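Local coordinates for protein leucyl-tRNA synthetase subunit alpha (PDB 3PZ5) that probably hydrolyses wrongly charged tRNA(Leu) as the isolated CP1 editing domain of an enzyme that joins leucine to its tRNA, at residues 35-40 / 171-176; 96-101 / 105-110; 146-151 / 156-161; 154-157 / 162-165. The protein carries 1 engineered substitution. All blocks are in the same frame, centred on the assembly; numbering follows the deposited sequence.

Interaction 1. Residues 35-40 / 171-176; sequences TVFGAT and NSDGFD
The 3-10 turn 36-38 faces the irregular loop 171-176, and the chains come nearest at Phe37 and Ser172, whose CA atoms are 5.5 Å apart. Phe37 reaches across from the turn. Its CG stands anti to the carbonyl carbon (chi1 -75°), and this lays one ring face against the backbone of the loop. Ser172 C sits 3.8 Å above the ring plane, over its centre. The far end of the ring meets Asp173, with Phe37 CE2 3.6 Å from Asp173 CB. The side chain of Phe175 runs roughly perpendicular to that of Phe37, and Phe175 CD2 lies 3.9 Å from Phe37 CE1. At the other end Phe37 CB touches Asn171 O at 3.5 Å. A water lies in the plane of the Phe37 ring, at its edge. It accepts from Phe37 N at 3.0 Å and donates to Ser172 OG at 3.2 Å. Ser172 OG also bonds to Val170 O. Inside the loop, Ser172 N donates to Asp176 OD1, a bond that probably helps fix the backbone on which the ring rests. Helix 180-193 backs both phenylalanines through Trp190. The ring contact is largely apolar and without direction, so the water gives the two segments a directional polar link.

Interaction 2. Residues 96-101 / 105-110; sequences GVYATN and GEKIPV
The Tyr98 ring has Lys107 NZ over one face, in a cation-pi contact 4.3 Å from the ring centroid and 13° off the normal. Ile108 C lies at the ring edge, near its plane. Pro109 approaches obliquely, with its CB 3.8 Å from Tyr98 CE2. Lys107 CG lies between its own backbone N and carbonyl carbon (chi1 64°). From there the extended chain carries NZ over the tyrosine. Tyr98, Thr100, Lys107 and Pro109 lie on one face of the sheet. Thr100 CG2 rests on Gly105 CA at 3.6 Å, while Thr100 OG1 bonds to Glu19 OE2.

The two segments form a beta hairpin, strand 92-100 with strand 107-113, within the mixed sheet of the editing domain. Tyr98 with Pro109 and Thr100 with Lys107 are antiparallel non-hydrogen-bonded pairs. Ala99 and Ile108 between them are a hydrogen-bonded pair. Ile108 N donates to Ala99 O at 2.7 Å, and Ala99 N to Ile108 O at 2.8 Å. Val110 N also donates to Val97 O. At the turn end, Asn101 N donates to Glu106 O, and Gly105 N to Asn101 O at a more bent N-H angle of 137°. Asn101 OD1 takes the N-H of Ala103 inside the turn, and its ND2 bonds to Val36 O.

On the face of Ala99 and Ile108, Ala99 CB meets Val110 CG2 at 4.0 Å. Val97 CG2 packs on Val110 CB at 3.9 Å. Phe16 of strand 12-18 touches both Ala99 and Ile108.

Interaction 3. Residues 146-151 / 156-161; sequences IKVVVK and WDFEKG
Val148 points its methyls at the ring of Phe158 in a small surface cluster. The cluster joins the chain leading into strand 150-151 to the loop between that strand and strand 168-169 of the editing domain. The main interaction is a CH-pi contact. Val148 CG2 stands 3.5 Å from the centroid of the Phe158 ring and only 3° off its normal. Val148 CG1 reaches the ring end, 3.7 Å from Phe158 CZ. The ring is held between two groups, for Trp156 CD1 lies over the centre of the opposite face. Phe158 CG stands anti to the carbonyl carbon (chi1 -71°), and this turn sends the ring from the loop toward the valine.

Plain apolar packing adds Ile146, whose CG2 lies 4.1 Å from Phe158 CB. Separately, Ile146 CD1 makes a van der Waals contact with Phe158 O at 3.9 Å. That carbonyl accepts a hydrogen bond from Trp136 NE1.

Hydrogen bonds are found on both sides. Val148 O accepts from Asn171 ND2, and Val149 N donates to His131 NE2. In the loop, Lys160 N donates to Asp157 O at 3.0 Å. Trp156 NE1 donates to Gly161 O at 3.0 Å with a nearly straight N-H angle, but from 55° out of the carbonyl plane.

Interaction 4. Residues 154-157 / 162-165; sequences GAWD and AYEG
Trp156 presents one face of its indole to Tyr163, and the tyrosine begins its contact at CB. This atom sits over the five-membered ring, 3.7 Å from its centroid, in a CH-pi contact. Further along, the Tyr163 ring turns its edge toward the six-membered ring of the indole. The centroids are 5.1 Å apart and the planes meet at 62°, a tilted edge-to-face pair. Tyr163 CD1 is the leading atom, 3.8 Å from both Trp156 CE3 and Trp156 CZ3. Ala162 takes part through its backbone, with Ala162 O 3.3 Å from Trp156 CZ2.

Both residues lie in the irregular excursion between strands 150-151 and 168-169, the two members of a small antiparallel sheet. Here the loop doubles back, and the contact joins its two limbs. Tyr163 CG stands anti to the backbone N (chi1 174°), and this directs the ring edge at the six-membered ring.

In the next shell, Gly165 N lies 3.6 Å above the centre of one Tyr163 ring face. Tyr163 OH is hydrogen-bonded to Lys166 O, which pins the end of the ring. The backbone beneath is held to the loop ahead of helix 133-142, as Tyr163 O accepts from His131 ND1. Gln133 OE1 accepts from Ala162 N.

Overall arrangement
Along the chain, interaction 1 spans the other three. Its segments enclose the hairpin of interaction 2 first, then the overlapping interactions 3 and 4. Interactions 3 and 4 have centres 6 Å apart and share Trp156 and Asp157. Together they make one cluster: aromatic residues of the loop between strands 150-151 and 168-169 pack on each other and on the chain leading into strand 150-151. Interaction 2 belongs to the large mixed sheet, its centre about 26 Å from that of interaction 4. Lys147 NZ bonds to Phe37 O and makes a long, weak ion pair with Glu106 OE1, tying interactions 1, 2 and 3. Interaction 1 thus probably helps join the sheet to the chain leading into strand 150-151 within one editing domain.

Interaction 1. Residues 35-40 / 171-176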
loop_
_atom_site.group_PDB
_atom_site.type_symbol
_atom_site.label_atom_id
_atom_site.label_comp_id
_atom_site.label_asym_id
_atom_site.label_seq_id
_atom_site.Cartn_x
_atom_site.Cartn_y
_atom_site.Cartn_z
ATOM N N THR A 35 10.451 -0.536 -3.969
ATOM C CA THR A 35 9.961 -1.355 -2.857
ATOM C C THR A 35 8.697 -2.163 -3.170
ATOM O O THR A 35 8.066 -2.707 -2.265
ATOM C CB THR A 35 9.725 -0.507 -1.587
ATOM O OG1 THR A 35 8.645 0.409 -1.812
ATOM C CG2 THR A 35 10.984 0.267 -1.208
ATOM N N VAL A 36 8.341 -2.254 -4.448
ATOM C CA VAL A 36 7.061 -2.856 -4.852
ATOM C C VAL A 36 6.888 -4.340 -4.468
ATOM O O VAL A 36 5.780 -4.770 -4.136
ATOM C CB VAL A 36 6.747 -2.607 -6.363
ATOM C CG1 VAL A 36 7.770 -3.298 -7.259
ATOM C CG2 VAL A 36 5.314 -3.034 -6.713
ATOM N N PHE A 37 7.975 -5.110 -4.507
ATOM C CA PHE A 37 7.949 -6.509 -4.059
ATOM C C PHE A 37 7.675 -6.629 -2.553
ATOM O O PHE A 37 7.287 -7.691 -2.067
ATOM C CB PHE A 37 9.259 -7.224 -4.413
ATOM C CG PHE A 37 9.393 -7.569 -5.872
ATOM C CD1 PHE A 37 10.001 -6.685 -6.757
ATOM C CD2 PHE A 37 8.915 -8.784 -6.357
ATOM C CE1 PHE A 37 10.121 -6.995 -8.102
ATOM C CE2 PHE A 37 9.031 -9.106 -7.709
ATOM C CZ PHE A 37 9.636 -8.212 -8.581
ATOM N N GLY A 38 7.878 -5.532 -1.827
ATOM C CA GLY A 38 7.655 -5.495 -0.386
ATOM C C GLY A 38 6.267 -5.029 0.022
ATOM O O GLY A 38 5.963 -4.943 1.218
ATOM N N ALA A 39 5.427 -4.729 -0.968
ATOM C CA ALA A 39 4.053 -4.320 -0.715
ATOM C C ALA A 39 3.247 -5.495 -0.173
ATOM O O ALA A 39 3.055 -6.501 -0.863
ATOM C CB ALA A 39 3.418 -3.757 -1.986
ATOM N N THR A 40 2.792 -5.368 1.072
ATOM C CA THR A 40 2.079 -6.454 1.758
ATOM C C THR A 40 0.583 -6.174 1.941
ATOM O O THR A 40 -0.173 -7.054 2.362
ATOM C CB THR A 40 2.721 -6.783 3.131
ATOM O OG1 THR A 40 2.788 -5.596 3.931
ATOM C CG2 THR A 40 4.120 -7.342 2.945
ATOM N N ASN A 171 14.581 -10.327 -1.936
ATOM C CA ASN A 171 13.213 -10.828 -2.116
ATOM C C ASN A 171 12.453 -10.136 -3.256
ATOM O O ASN A 171 11.254 -9.857 -3.137
ATOM C CB ASN A 171 12.430 -10.720 -0.803
ATOM C CG ASN A 171 13.082 -11.495 0.326
ATOM O OD1 ASN A 171 13.482 -12.647 0.155
ATOM N ND2 ASN A 171 13.194 -10.865 1.490
ATOM N N SER A 172 13.161 -9.869 -4.354
ATOM C CA SER A 172 12.637 -9.038 -5.435
ATOM C C SER A 172 12.820 -9.652 -6.817
ATOM O O SER A 172 13.145 -8.943 -7.775
ATOM C CB SER A 172 13.277 -7.646 -5.394
ATOM O OG SER A 172 12.811 -6.903 -4.286
ATOM N N ASP A 173 12.593 -10.960 -6.926
ATOM C CA ASP A 173 12.696 -11.656 -8.212
ATOM C C ASP A 173 14.063 -11.374 -8.853
ATOM O O ASP A 173 15.097 -11.535 -8.203
ATOM C CB ASP A 173 11.522 -11.254 -9.127
ATOM C CG ASP A 173 11.623 -11.826 -10.548
ATOM O OD1 ASP A 173 12.541 -12.628 -10.831
ATOM O OD2 ASP A 173 10.765 -11.470 -11.394
ATOM N N GLY A 174 14.058 -10.928 -10.108
ATOM C CA GLY A 174 15.277 -10.758 -10.880
ATOM C C GLY A 174 15.933 -9.412 -10.681
ATOM O O GLY A 174 16.917 -9.102 -11.349
ATOM N N PHE A 175 15.390 -8.609 -9.769
ATOM C CA PHE A 175 15.940 -7.289 -9.475
ATOM C C PHE A 175 16.864 -7.305 -8.255
ATOM O O PHE A 175 17.489 -6.292 -7.931
ATOM C CB PHE A 175 14.821 -6.252 -9.317
ATOM C CG PHE A 175 14.031 -6.015 -10.580
ATOM C CD1 PHE A 175 14.466 -5.083 -11.525
ATOM C CD2 PHE A 175 12.860 -6.728 -10.828
ATOM C CE1 PHE A 175 13.744 -4.863 -12.700
ATOM C CE2 PHE A 175 12.132 -6.520 -11.996
ATOM C CZ PHE A 175 12.573 -5.584 -12.936
ATOM N N ASP A 176 16.953 -8.464 -7.602
ATOM C CA ASP A 176 17.896 -8.703 -6.504
ATOM C C ASP A 176 19.333 -8.262 -6.816
ATOM O O ASP A 176 19.820 -8.439 -7.938
ATOM C CB ASP A 176 17.897 -10.190 -6.143
ATOM C CG ASP A 176 16.652 -10.611 -5.379
ATOM O OD1 ASP A 176 15.936 -9.720 -4.859
ATOM O OD2 ASP A 176 16.397 -11.838 -5.285
HETATM O O HOH W 1 10.825 -4.348 -4.466
#

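Interaction 2. Residues 96-101 / 105-110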
loop_
_atom_site.group_PDB
_atom_site.type_symbol
_atom_site.label_atom_id
_atom_site.label_comp_id
_atom_site.label_asym_id
_atom_site.label_seq_id
_atom_site.Cartn_x
_atom_site.Cartn_y
_atom_site.Cartn_z
ATOM N N GLY A 96 -12.393 -6.462 2.669
ATOM C CA GLY A 96 -12.928 -7.767 2.280
ATOM C C GLY A 96 -12.437 -8.265 0.932
ATOM O O GLY A 96 -12.874 -9.316 0.452
ATOM N N VAL A 97 -11.524 -7.515 0.327
ATOM C CA VAL A 97 -10.998 -7.857 -0.985
ATOM C C VAL A 97 -9.468 -7.832 -1.007
ATOM O O VAL A 97 -8.823 -7.231 -0.133
ATOM C CB VAL A 97 -11.552 -6.914 -2.100
ATOM C CG1 VAL A 97 -13.061 -7.076 -2.261
ATOM C CG2 VAL A 97 -11.182 -5.448 -1.826
ATOM N N TYR A 98 -8.905 -8.481 -2.026
ATOM C CA TYR A 98 -7.464 -8.508 -2.246
ATOM C C TYR A 98 -7.106 -7.925 -3.608
ATOM O O TYR A 98 -7.862 -8.058 -4.571
ATOM C CB TYR A 98 -6.930 -9.938 -2.115
ATOM C CG TYR A 98 -7.189 -10.530 -0.751
ATOM C CD1 TYR A 98 -8.403 -11.159 -0.461
ATOM C CD2 TYR A 98 -6.232 -10.440 0.263
ATOM C CE1 TYR A 98 -8.653 -11.691 0.799
ATOM C CE2 TYR A 98 -6.474 -10.968 1.528
ATOM C CZ TYR A 98 -7.688 -11.592 1.787
ATOM O OH TYR A 98 -7.940 -12.119 3.033
ATOM N N ALA A 99 -5.959 -7.259 -3.669
ATOM C CA ALA A 99 -5.415 -6.779 -4.929
ATOM C C ALA A 99 -4.167 -7.577 -5.283
ATOM O O ALA A 99 -3.520 -8.161 -4.414
ATOM C CB ALA A 99 -5.103 -5.298 -4.846
ATOM N N THR A 100 -3.837 -7.606 -6.565
ATOM C CA THR A 100 -2.679 -8.348 -7.041
ATOM C C THR A 100 -1.480 -7.423 -7.148
ATOM O O THR A 100 -1.509 -6.437 -7.886
ATOM C CB THR A 100 -2.959 -8.982 -8.414
ATOM O OG1 THR A 100 -4.200 -9.693 -8.362
ATOM C CG2 THR A 100 -1.841 -9.937 -8.814
ATOM N N ASN A 101 -0.432 -7.737 -6.396
ATOM C CA ASN A 101 0.842 -7.047 -6.528
ATOM C C ASN A 101 1.378 -7.313 -7.942
ATOM O O ASN A 101 1.669 -8.459 -8.282
ATOM C CB ASN A 101 1.806 -7.552 -5.448
ATOM C CG ASN A 101 3.122 -6.790 -5.408
ATOM O OD1 ASN A 101 3.766 -6.569 -6.434
ATOM N ND2 ASN A 101 3.541 -6.407 -4.207
ATOM N N GLY A 105 2.732 -10.844 -8.240
ATOM C CA GLY A 105 1.439 -11.461 -8.513
ATOM C C GLY A 105 0.800 -12.124 -7.311
ATOM O O GLY A 105 -0.098 -12.958 -7.456
ATOM N N GLU A 106 1.267 -11.756 -6.124
ATOM C CA GLU A 106 0.674 -12.232 -4.885
ATOM C C GLU A 106 -0.544 -11.380 -4.539
ATOM O O GLU A 106 -0.573 -10.183 -4.835
ATOM C CB GLU A 106 1.699 -12.168 -3.752
ATOM C CG GLU A 106 2.704 -13.316 -3.751
ATOM C CD GLU A 106 3.844 -13.087 -2.775
ATOM O OE1 GLU A 106 4.690 -12.200 -3.040
ATOM O OE2 GLU A 106 3.898 -13.798 -1.746
ATOM N N LYS A 107 -1.552 -11.995 -3.927
ATOM C CA LYS A 107 -2.707 -11.241 -3.459
ATOM C C LYS A 107 -2.370 -10.540 -2.151
ATOM O O LYS A 107 -1.747 -11.123 -1.267
ATOM C CB LYS A 107 -3.941 -12.136 -3.309
ATOM C CG LYS A 107 -3.828 -13.234 -2.268
ATOM C CD LYS A 107 -5.124 -14.028 -2.208
ATOM C CE LYS A 107 -5.307 -14.712 -0.865
ATOM N NZ LYS A 107 -6.736 -15.085 -0.690
ATOM N N ILE A 108 -2.748 -9.272 -2.047
ATOM C CA ILE A 108 -2.551 -8.521 -0.808
ATOM C C ILE A 108 -3.861 -7.840 -0.401
ATOM O O ILE A 108 -4.605 -7.365 -1.265
ATOM C CB ILE A 108 -1.345 -7.522 -0.881
ATOM C CG1 ILE A 108 -1.490 -6.535 -2.047
ATOM C CG2 ILE A 108 -0.015 -8.286 -0.971
ATOM C CD1 ILE A 108 -0.441 -5.423 -2.058
ATOM N N PRO A 109 -4.159 -7.812 0.912
ATOM C CA PRO A 109 -5.437 -7.280 1.387
ATOM C C PRO A 109 -5.580 -5.774 1.169
ATOM O O PRO A 109 -4.593 -5.034 1.264
ATOM C CB PRO A 109 -5.418 -7.607 2.886
ATOM C CG PRO A 109 -3.977 -7.684 3.239
ATOM C CD PRO A 109 -3.303 -8.260 2.028
ATOM N N VAL A 110 -6.804 -5.338 0.868
ATOM C CA VAL A 110 -7.102 -3.915 0.729
ATOM C C VAL A 110 -7.764 -3.389 2.003
ATOM O O VAL A 110 -8.737 -3.963 2.501
ATOM C CB VAL A 110 -7.995 -3.610 -0.509
ATOM C CG1 VAL A 110 -8.130 -2.108 -0.717
ATOM C CG2 VAL A 110 -7.428 -4.260 -1.757
#

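Interaction 3. Residues 146-151 / 156-161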
loop_
_atom_site.group_PDB
_atom_site.type_symbol
_atom_site.label_atom_id
_atom_site.label_comp_id
_atom_site.label_asym_id
_atom_site.label_seq_id
_atom_site.Cartn_x
_atom_site.Cartn_y
_atom_site.Cartn_z
ATOM N N ILE A 146 5.757 -7.662 7.646
ATOM C CA ILE A 146 6.925 -6.884 7.280
ATOM C C ILE A 146 7.737 -7.731 6.300
ATOM O O ILE A 146 8.109 -8.869 6.603
ATOM C CB ILE A 146 7.742 -6.490 8.531
ATOM C CG1 ILE A 146 6.969 -5.441 9.341
ATOM C CG2 ILE A 146 9.115 -5.956 8.142
ATOM C CD1 ILE A 146 7.331 -5.377 10.818
ATOM N N LYS A 147 7.968 -7.187 5.109
ATOM C CA LYS A 147 8.733 -7.883 4.082
ATOM C C LYS A 147 9.858 -6.986 3.593
ATOM O O LYS A 147 9.612 -5.966 2.945
ATOM C CB LYS A 147 7.828 -8.300 2.921
ATOM C CG LYS A 147 8.518 -9.149 1.869
ATOM C CD LYS A 147 7.523 -9.629 0.830
ATOM C CE LYS A 147 8.197 -10.446 -0.260
ATOM N NZ LYS A 147 7.236 -10.755 -1.359
ATOM N N VAL A 148 11.087 -7.373 3.922
ATOM C CA VAL A 148 12.279 -6.605 3.566
ATOM C C VAL A 148 12.617 -6.817 2.094
ATOM O O VAL A 148 12.746 -7.959 1.637
ATOM C CB VAL A 148 13.496 -6.988 4.451
ATOM C CG1 VAL A 148 14.720 -6.152 4.083
ATOM C CG2 VAL A 148 13.161 -6.828 5.930
ATOM N N VAL A 149 12.738 -5.714 1.358
ATOM C CA VAL A 149 13.124 -5.760 -0.055
ATOM C C VAL A 149 14.293 -4.842 -0.394
ATOM O O VAL A 149 14.989 -5.074 -1.381
ATOM C CB VAL A 149 11.939 -5.506 -1.021
ATOM C CG1 VAL A 149 11.036 -6.727 -1.080
ATOM C CG2 VAL A 149 11.167 -4.252 -0.634
ATOM N N VAL A 150 14.489 -3.802 0.417
ATOM C CA VAL A 150 15.677 -2.949 0.331
ATOM C C VAL A 150 16.537 -3.194 1.573
ATOM O O VAL A 150 16.394 -2.516 2.592
ATOM C CB VAL A 150 15.319 -1.431 0.165
ATOM C CG1 VAL A 150 16.571 -0.553 0.171
ATOM C CG2 VAL A 150 14.531 -1.197 -1.118
ATOM N N LYS A 151 17.410 -4.192 1.480
ATOM C CA LYS A 151 18.344 -4.534 2.550
ATOM C C LYS A 151 19.389 -3.429 2.712
ATOM O O LYS A 151 20.046 -3.056 1.740
ATOM C CB LYS A 151 19.027 -5.878 2.246
ATOM C CG LYS A 151 19.909 -6.452 3.368
ATOM C CD LYS A 151 19.073 -7.015 4.511
ATOM C CE LYS A 151 19.944 -7.578 5.628
ATOM N NZ LYS A 151 20.392 -8.961 5.327
ATOM N N TRP A 156 20.231 -3.859 11.008
ATOM C CA TRP A 156 18.969 -3.163 11.261
ATOM C C TRP A 156 17.905 -4.126 11.774
ATOM O O TRP A 156 17.712 -5.213 11.221
ATOM C CB TRP A 156 18.477 -2.448 9.996
ATOM C CG TRP A 156 17.335 -1.503 10.240
ATOM C CD1 TRP A 156 16.009 -1.822 10.318
ATOM C CD2 TRP A 156 17.417 -0.086 10.436
ATOM N NE1 TRP A 156 15.261 -0.694 10.553
ATOM C CE2 TRP A 156 16.099 0.386 10.629
ATOM C CE3 TRP A 156 18.475 0.831 10.466
ATOM C CZ2 TRP A 156 15.809 1.738 10.852
ATOM C CZ3 TRP A 156 18.186 2.180 10.686
ATOM C CH2 TRP A 156 16.861 2.617 10.877
ATOM N N ASP A 157 17.219 -3.715 12.833
ATOM C CA ASP A 157 16.141 -4.510 13.410
ATOM C C ASP A 157 14.780 -4.000 12.926
ATOM O O ASP A 157 14.276 -2.982 13.413
ATOM C CB ASP A 157 16.227 -4.492 14.942
ATOM C CG ASP A 157 15.246 -5.456 15.603
ATOM O OD1 ASP A 157 14.956 -6.533 15.025
ATOM O OD2 ASP A 157 14.770 -5.135 16.715
ATOM N N PHE A 158 14.202 -4.714 11.958
ATOM C CA PHE A 158 12.919 -4.340 11.349
ATOM C C PHE A 158 11.740 -4.531 12.299
ATOM O O PHE A 158 10.686 -3.914 12.129
ATOM C CB PHE A 158 12.696 -5.114 10.047
ATOM C CG PHE A 158 13.592 -4.675 8.929
ATOM C CD1 PHE A 158 13.177 -3.694 8.034
ATOM C CD2 PHE A 158 14.861 -5.226 8.780
ATOM C CE1 PHE A 158 14.010 -3.269 7.001
ATOM C CE2 PHE A 158 15.701 -4.809 7.753
ATOM C CZ PHE A 158 15.275 -3.827 6.860
ATOM N N GLU A 159 11.940 -5.378 13.305
ATOM C CA GLU A 159 10.968 -5.595 14.373
ATOM C C GLU A 159 10.876 -4.376 15.305
ATOM O O GLU A 159 9.948 -4.269 16.116
ATOM C CB GLU A 159 11.338 -6.868 15.148
ATOM C CG GLU A 159 10.353 -7.294 16.226
ATOM C CD GLU A 159 10.714 -8.631 16.847
ATOM O OE1 GLU A 159 10.278 -9.673 16.310
ATOM O OE2 GLU A 159 11.429 -8.639 17.874
ATOM N N LYS A 160 11.833 -3.455 15.176
ATOM C CA LYS A 160 11.855 -2.231 15.980
ATOM C C LYS A 160 11.478 -0.984 15.180
ATOM O O LYS A 160 11.076 0.026 15.759
ATOM C CB LYS A 160 13.219 -2.048 16.643
ATOM N N GLY A 161 11.608 -1.055 13.854
ATOM C CA GLY A 161 11.269 0.078 12.990
ATOM C C GLY A 161 11.537 -0.112 11.507
ATOM O O GLY A 161 12.280 -1.007 11.102
#

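Interaction 4. Residues 154-157 / 162-165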
loop_
_atom_site.group_PDB
_atom_site.type_symbol
_atom_site.label_atom_id
_atom_site.label_comp_id
_atom_site.label_asym_id
_atom_site.label_seq_id
_atom_site.Cartn_x
_atom_site.Cartn_y
_atom_site.Cartn_z
ATOM N N GLY A 154 24.370 -2.009 6.712
ATOM C CA GLY A 154 24.554 -2.198 8.149
ATOM C C GLY A 154 23.496 -3.091 8.773
ATOM O O GLY A 154 22.585 -3.565 8.091
ATOM N N ALA A 155 23.623 -3.331 10.075
ATOM C CA ALA A 155 22.632 -4.112 10.813
ATOM C C ALA A 155 21.412 -3.253 11.120
ATOM O O ALA A 155 21.542 -2.068 11.445
ATOM C CB ALA A 155 23.232 -4.674 12.103
ATOM N N TRP A 156 20.231 -3.859 11.008
ATOM C CA TRP A 156 18.969 -3.163 11.261
ATOM C C TRP A 156 17.905 -4.126 11.774
ATOM O O TRP A 156 17.712 -5.213 11.221
ATOM C CB TRP A 156 18.477 -2.448 9.996
ATOM C CG TRP A 156 17.335 -1.503 10.240
ATOM C CD1 TRP A 156 16.009 -1.822 10.318
ATOM C CD2 TRP A 156 17.417 -0.086 10.436
ATOM N NE1 TRP A 156 15.261 -0.694 10.553
ATOM C CE2 TRP A 156 16.099 0.386 10.629
ATOM C CE3 TRP A 156 18.475 0.831 10.466
ATOM C CZ2 TRP A 156 15.809 1.738 10.852
ATOM C CZ3 TRP A 156 18.186 2.180 10.686
ATOM C CH2 TRP A 156 16.861 2.617 10.877
ATOM N N ASP A 157 17.219 -3.715 12.833
ATOM C CA ASP A 157 16.141 -4.510 13.410
ATOM C C ASP A 157 14.780 -4.000 12.926
ATOM O O ASP A 157 14.276 -2.982 13.413
ATOM C CB ASP A 157 16.227 -4.492 14.942
ATOM C CG ASP A 157 15.246 -5.456 15.603
ATOM O OD1 ASP A 157 14.956 -6.533 15.025
ATOM O OD2 ASP A 157 14.770 -5.135 16.715
ATOM N N ALA A 162 10.919 0.745 10.698
ATOM C CA ALA A 162 11.125 0.747 9.255
ATOM C C ALA A 162 12.454 1.394 8.871
ATOM O O ALA A 162 12.890 2.364 9.491
ATOM C CB ALA A 162 9.979 1.457 8.559
ATOM N N TYR A 163 13.098 0.836 7.852
ATOM C CA TYR A 163 14.281 1.446 7.268
ATOM C C TYR A 163 13.905 2.124 5.954
ATOM O O TYR A 163 13.462 1.470 5.009
ATOM C CB TYR A 163 15.386 0.410 7.051
ATOM C CG TYR A 163 16.583 0.960 6.311
ATOM C CD1 TYR A 163 17.472 1.834 6.939
ATOM C CD2 TYR A 163 16.825 0.612 4.984
ATOM C CE1 TYR A 163 18.571 2.344 6.265
ATOM C CE2 TYR A 163 17.921 1.119 4.299
ATOM C CZ TYR A 163 18.789 1.982 4.948
ATOM O OH TYR A 163 19.869 2.490 4.277
ATOM N N GLU A 164 14.092 3.436 5.903
ATOM C CA GLU A 164 13.610 4.241 4.788
ATOM C C GLU A 164 14.729 4.709 3.855
ATOM O O GLU A 164 14.473 5.441 2.901
ATOM C CB GLU A 164 12.811 5.442 5.310
ATOM C CG GLU A 164 11.621 5.078 6.210
ATOM C CD GLU A 164 10.871 6.299 6.734
ATOM O OE1 GLU A 164 11.517 7.223 7.277
ATOM O OE2 GLU A 164 9.629 6.331 6.613
ATOM N N GLY A 165 15.961 4.275 4.123
ATOM C CA GLY A 165 17.116 4.686 3.326
ATOM C C GLY A 165 17.446 3.795 2.136
ATOM O O GLY A 165 16.683 2.890 1.785
#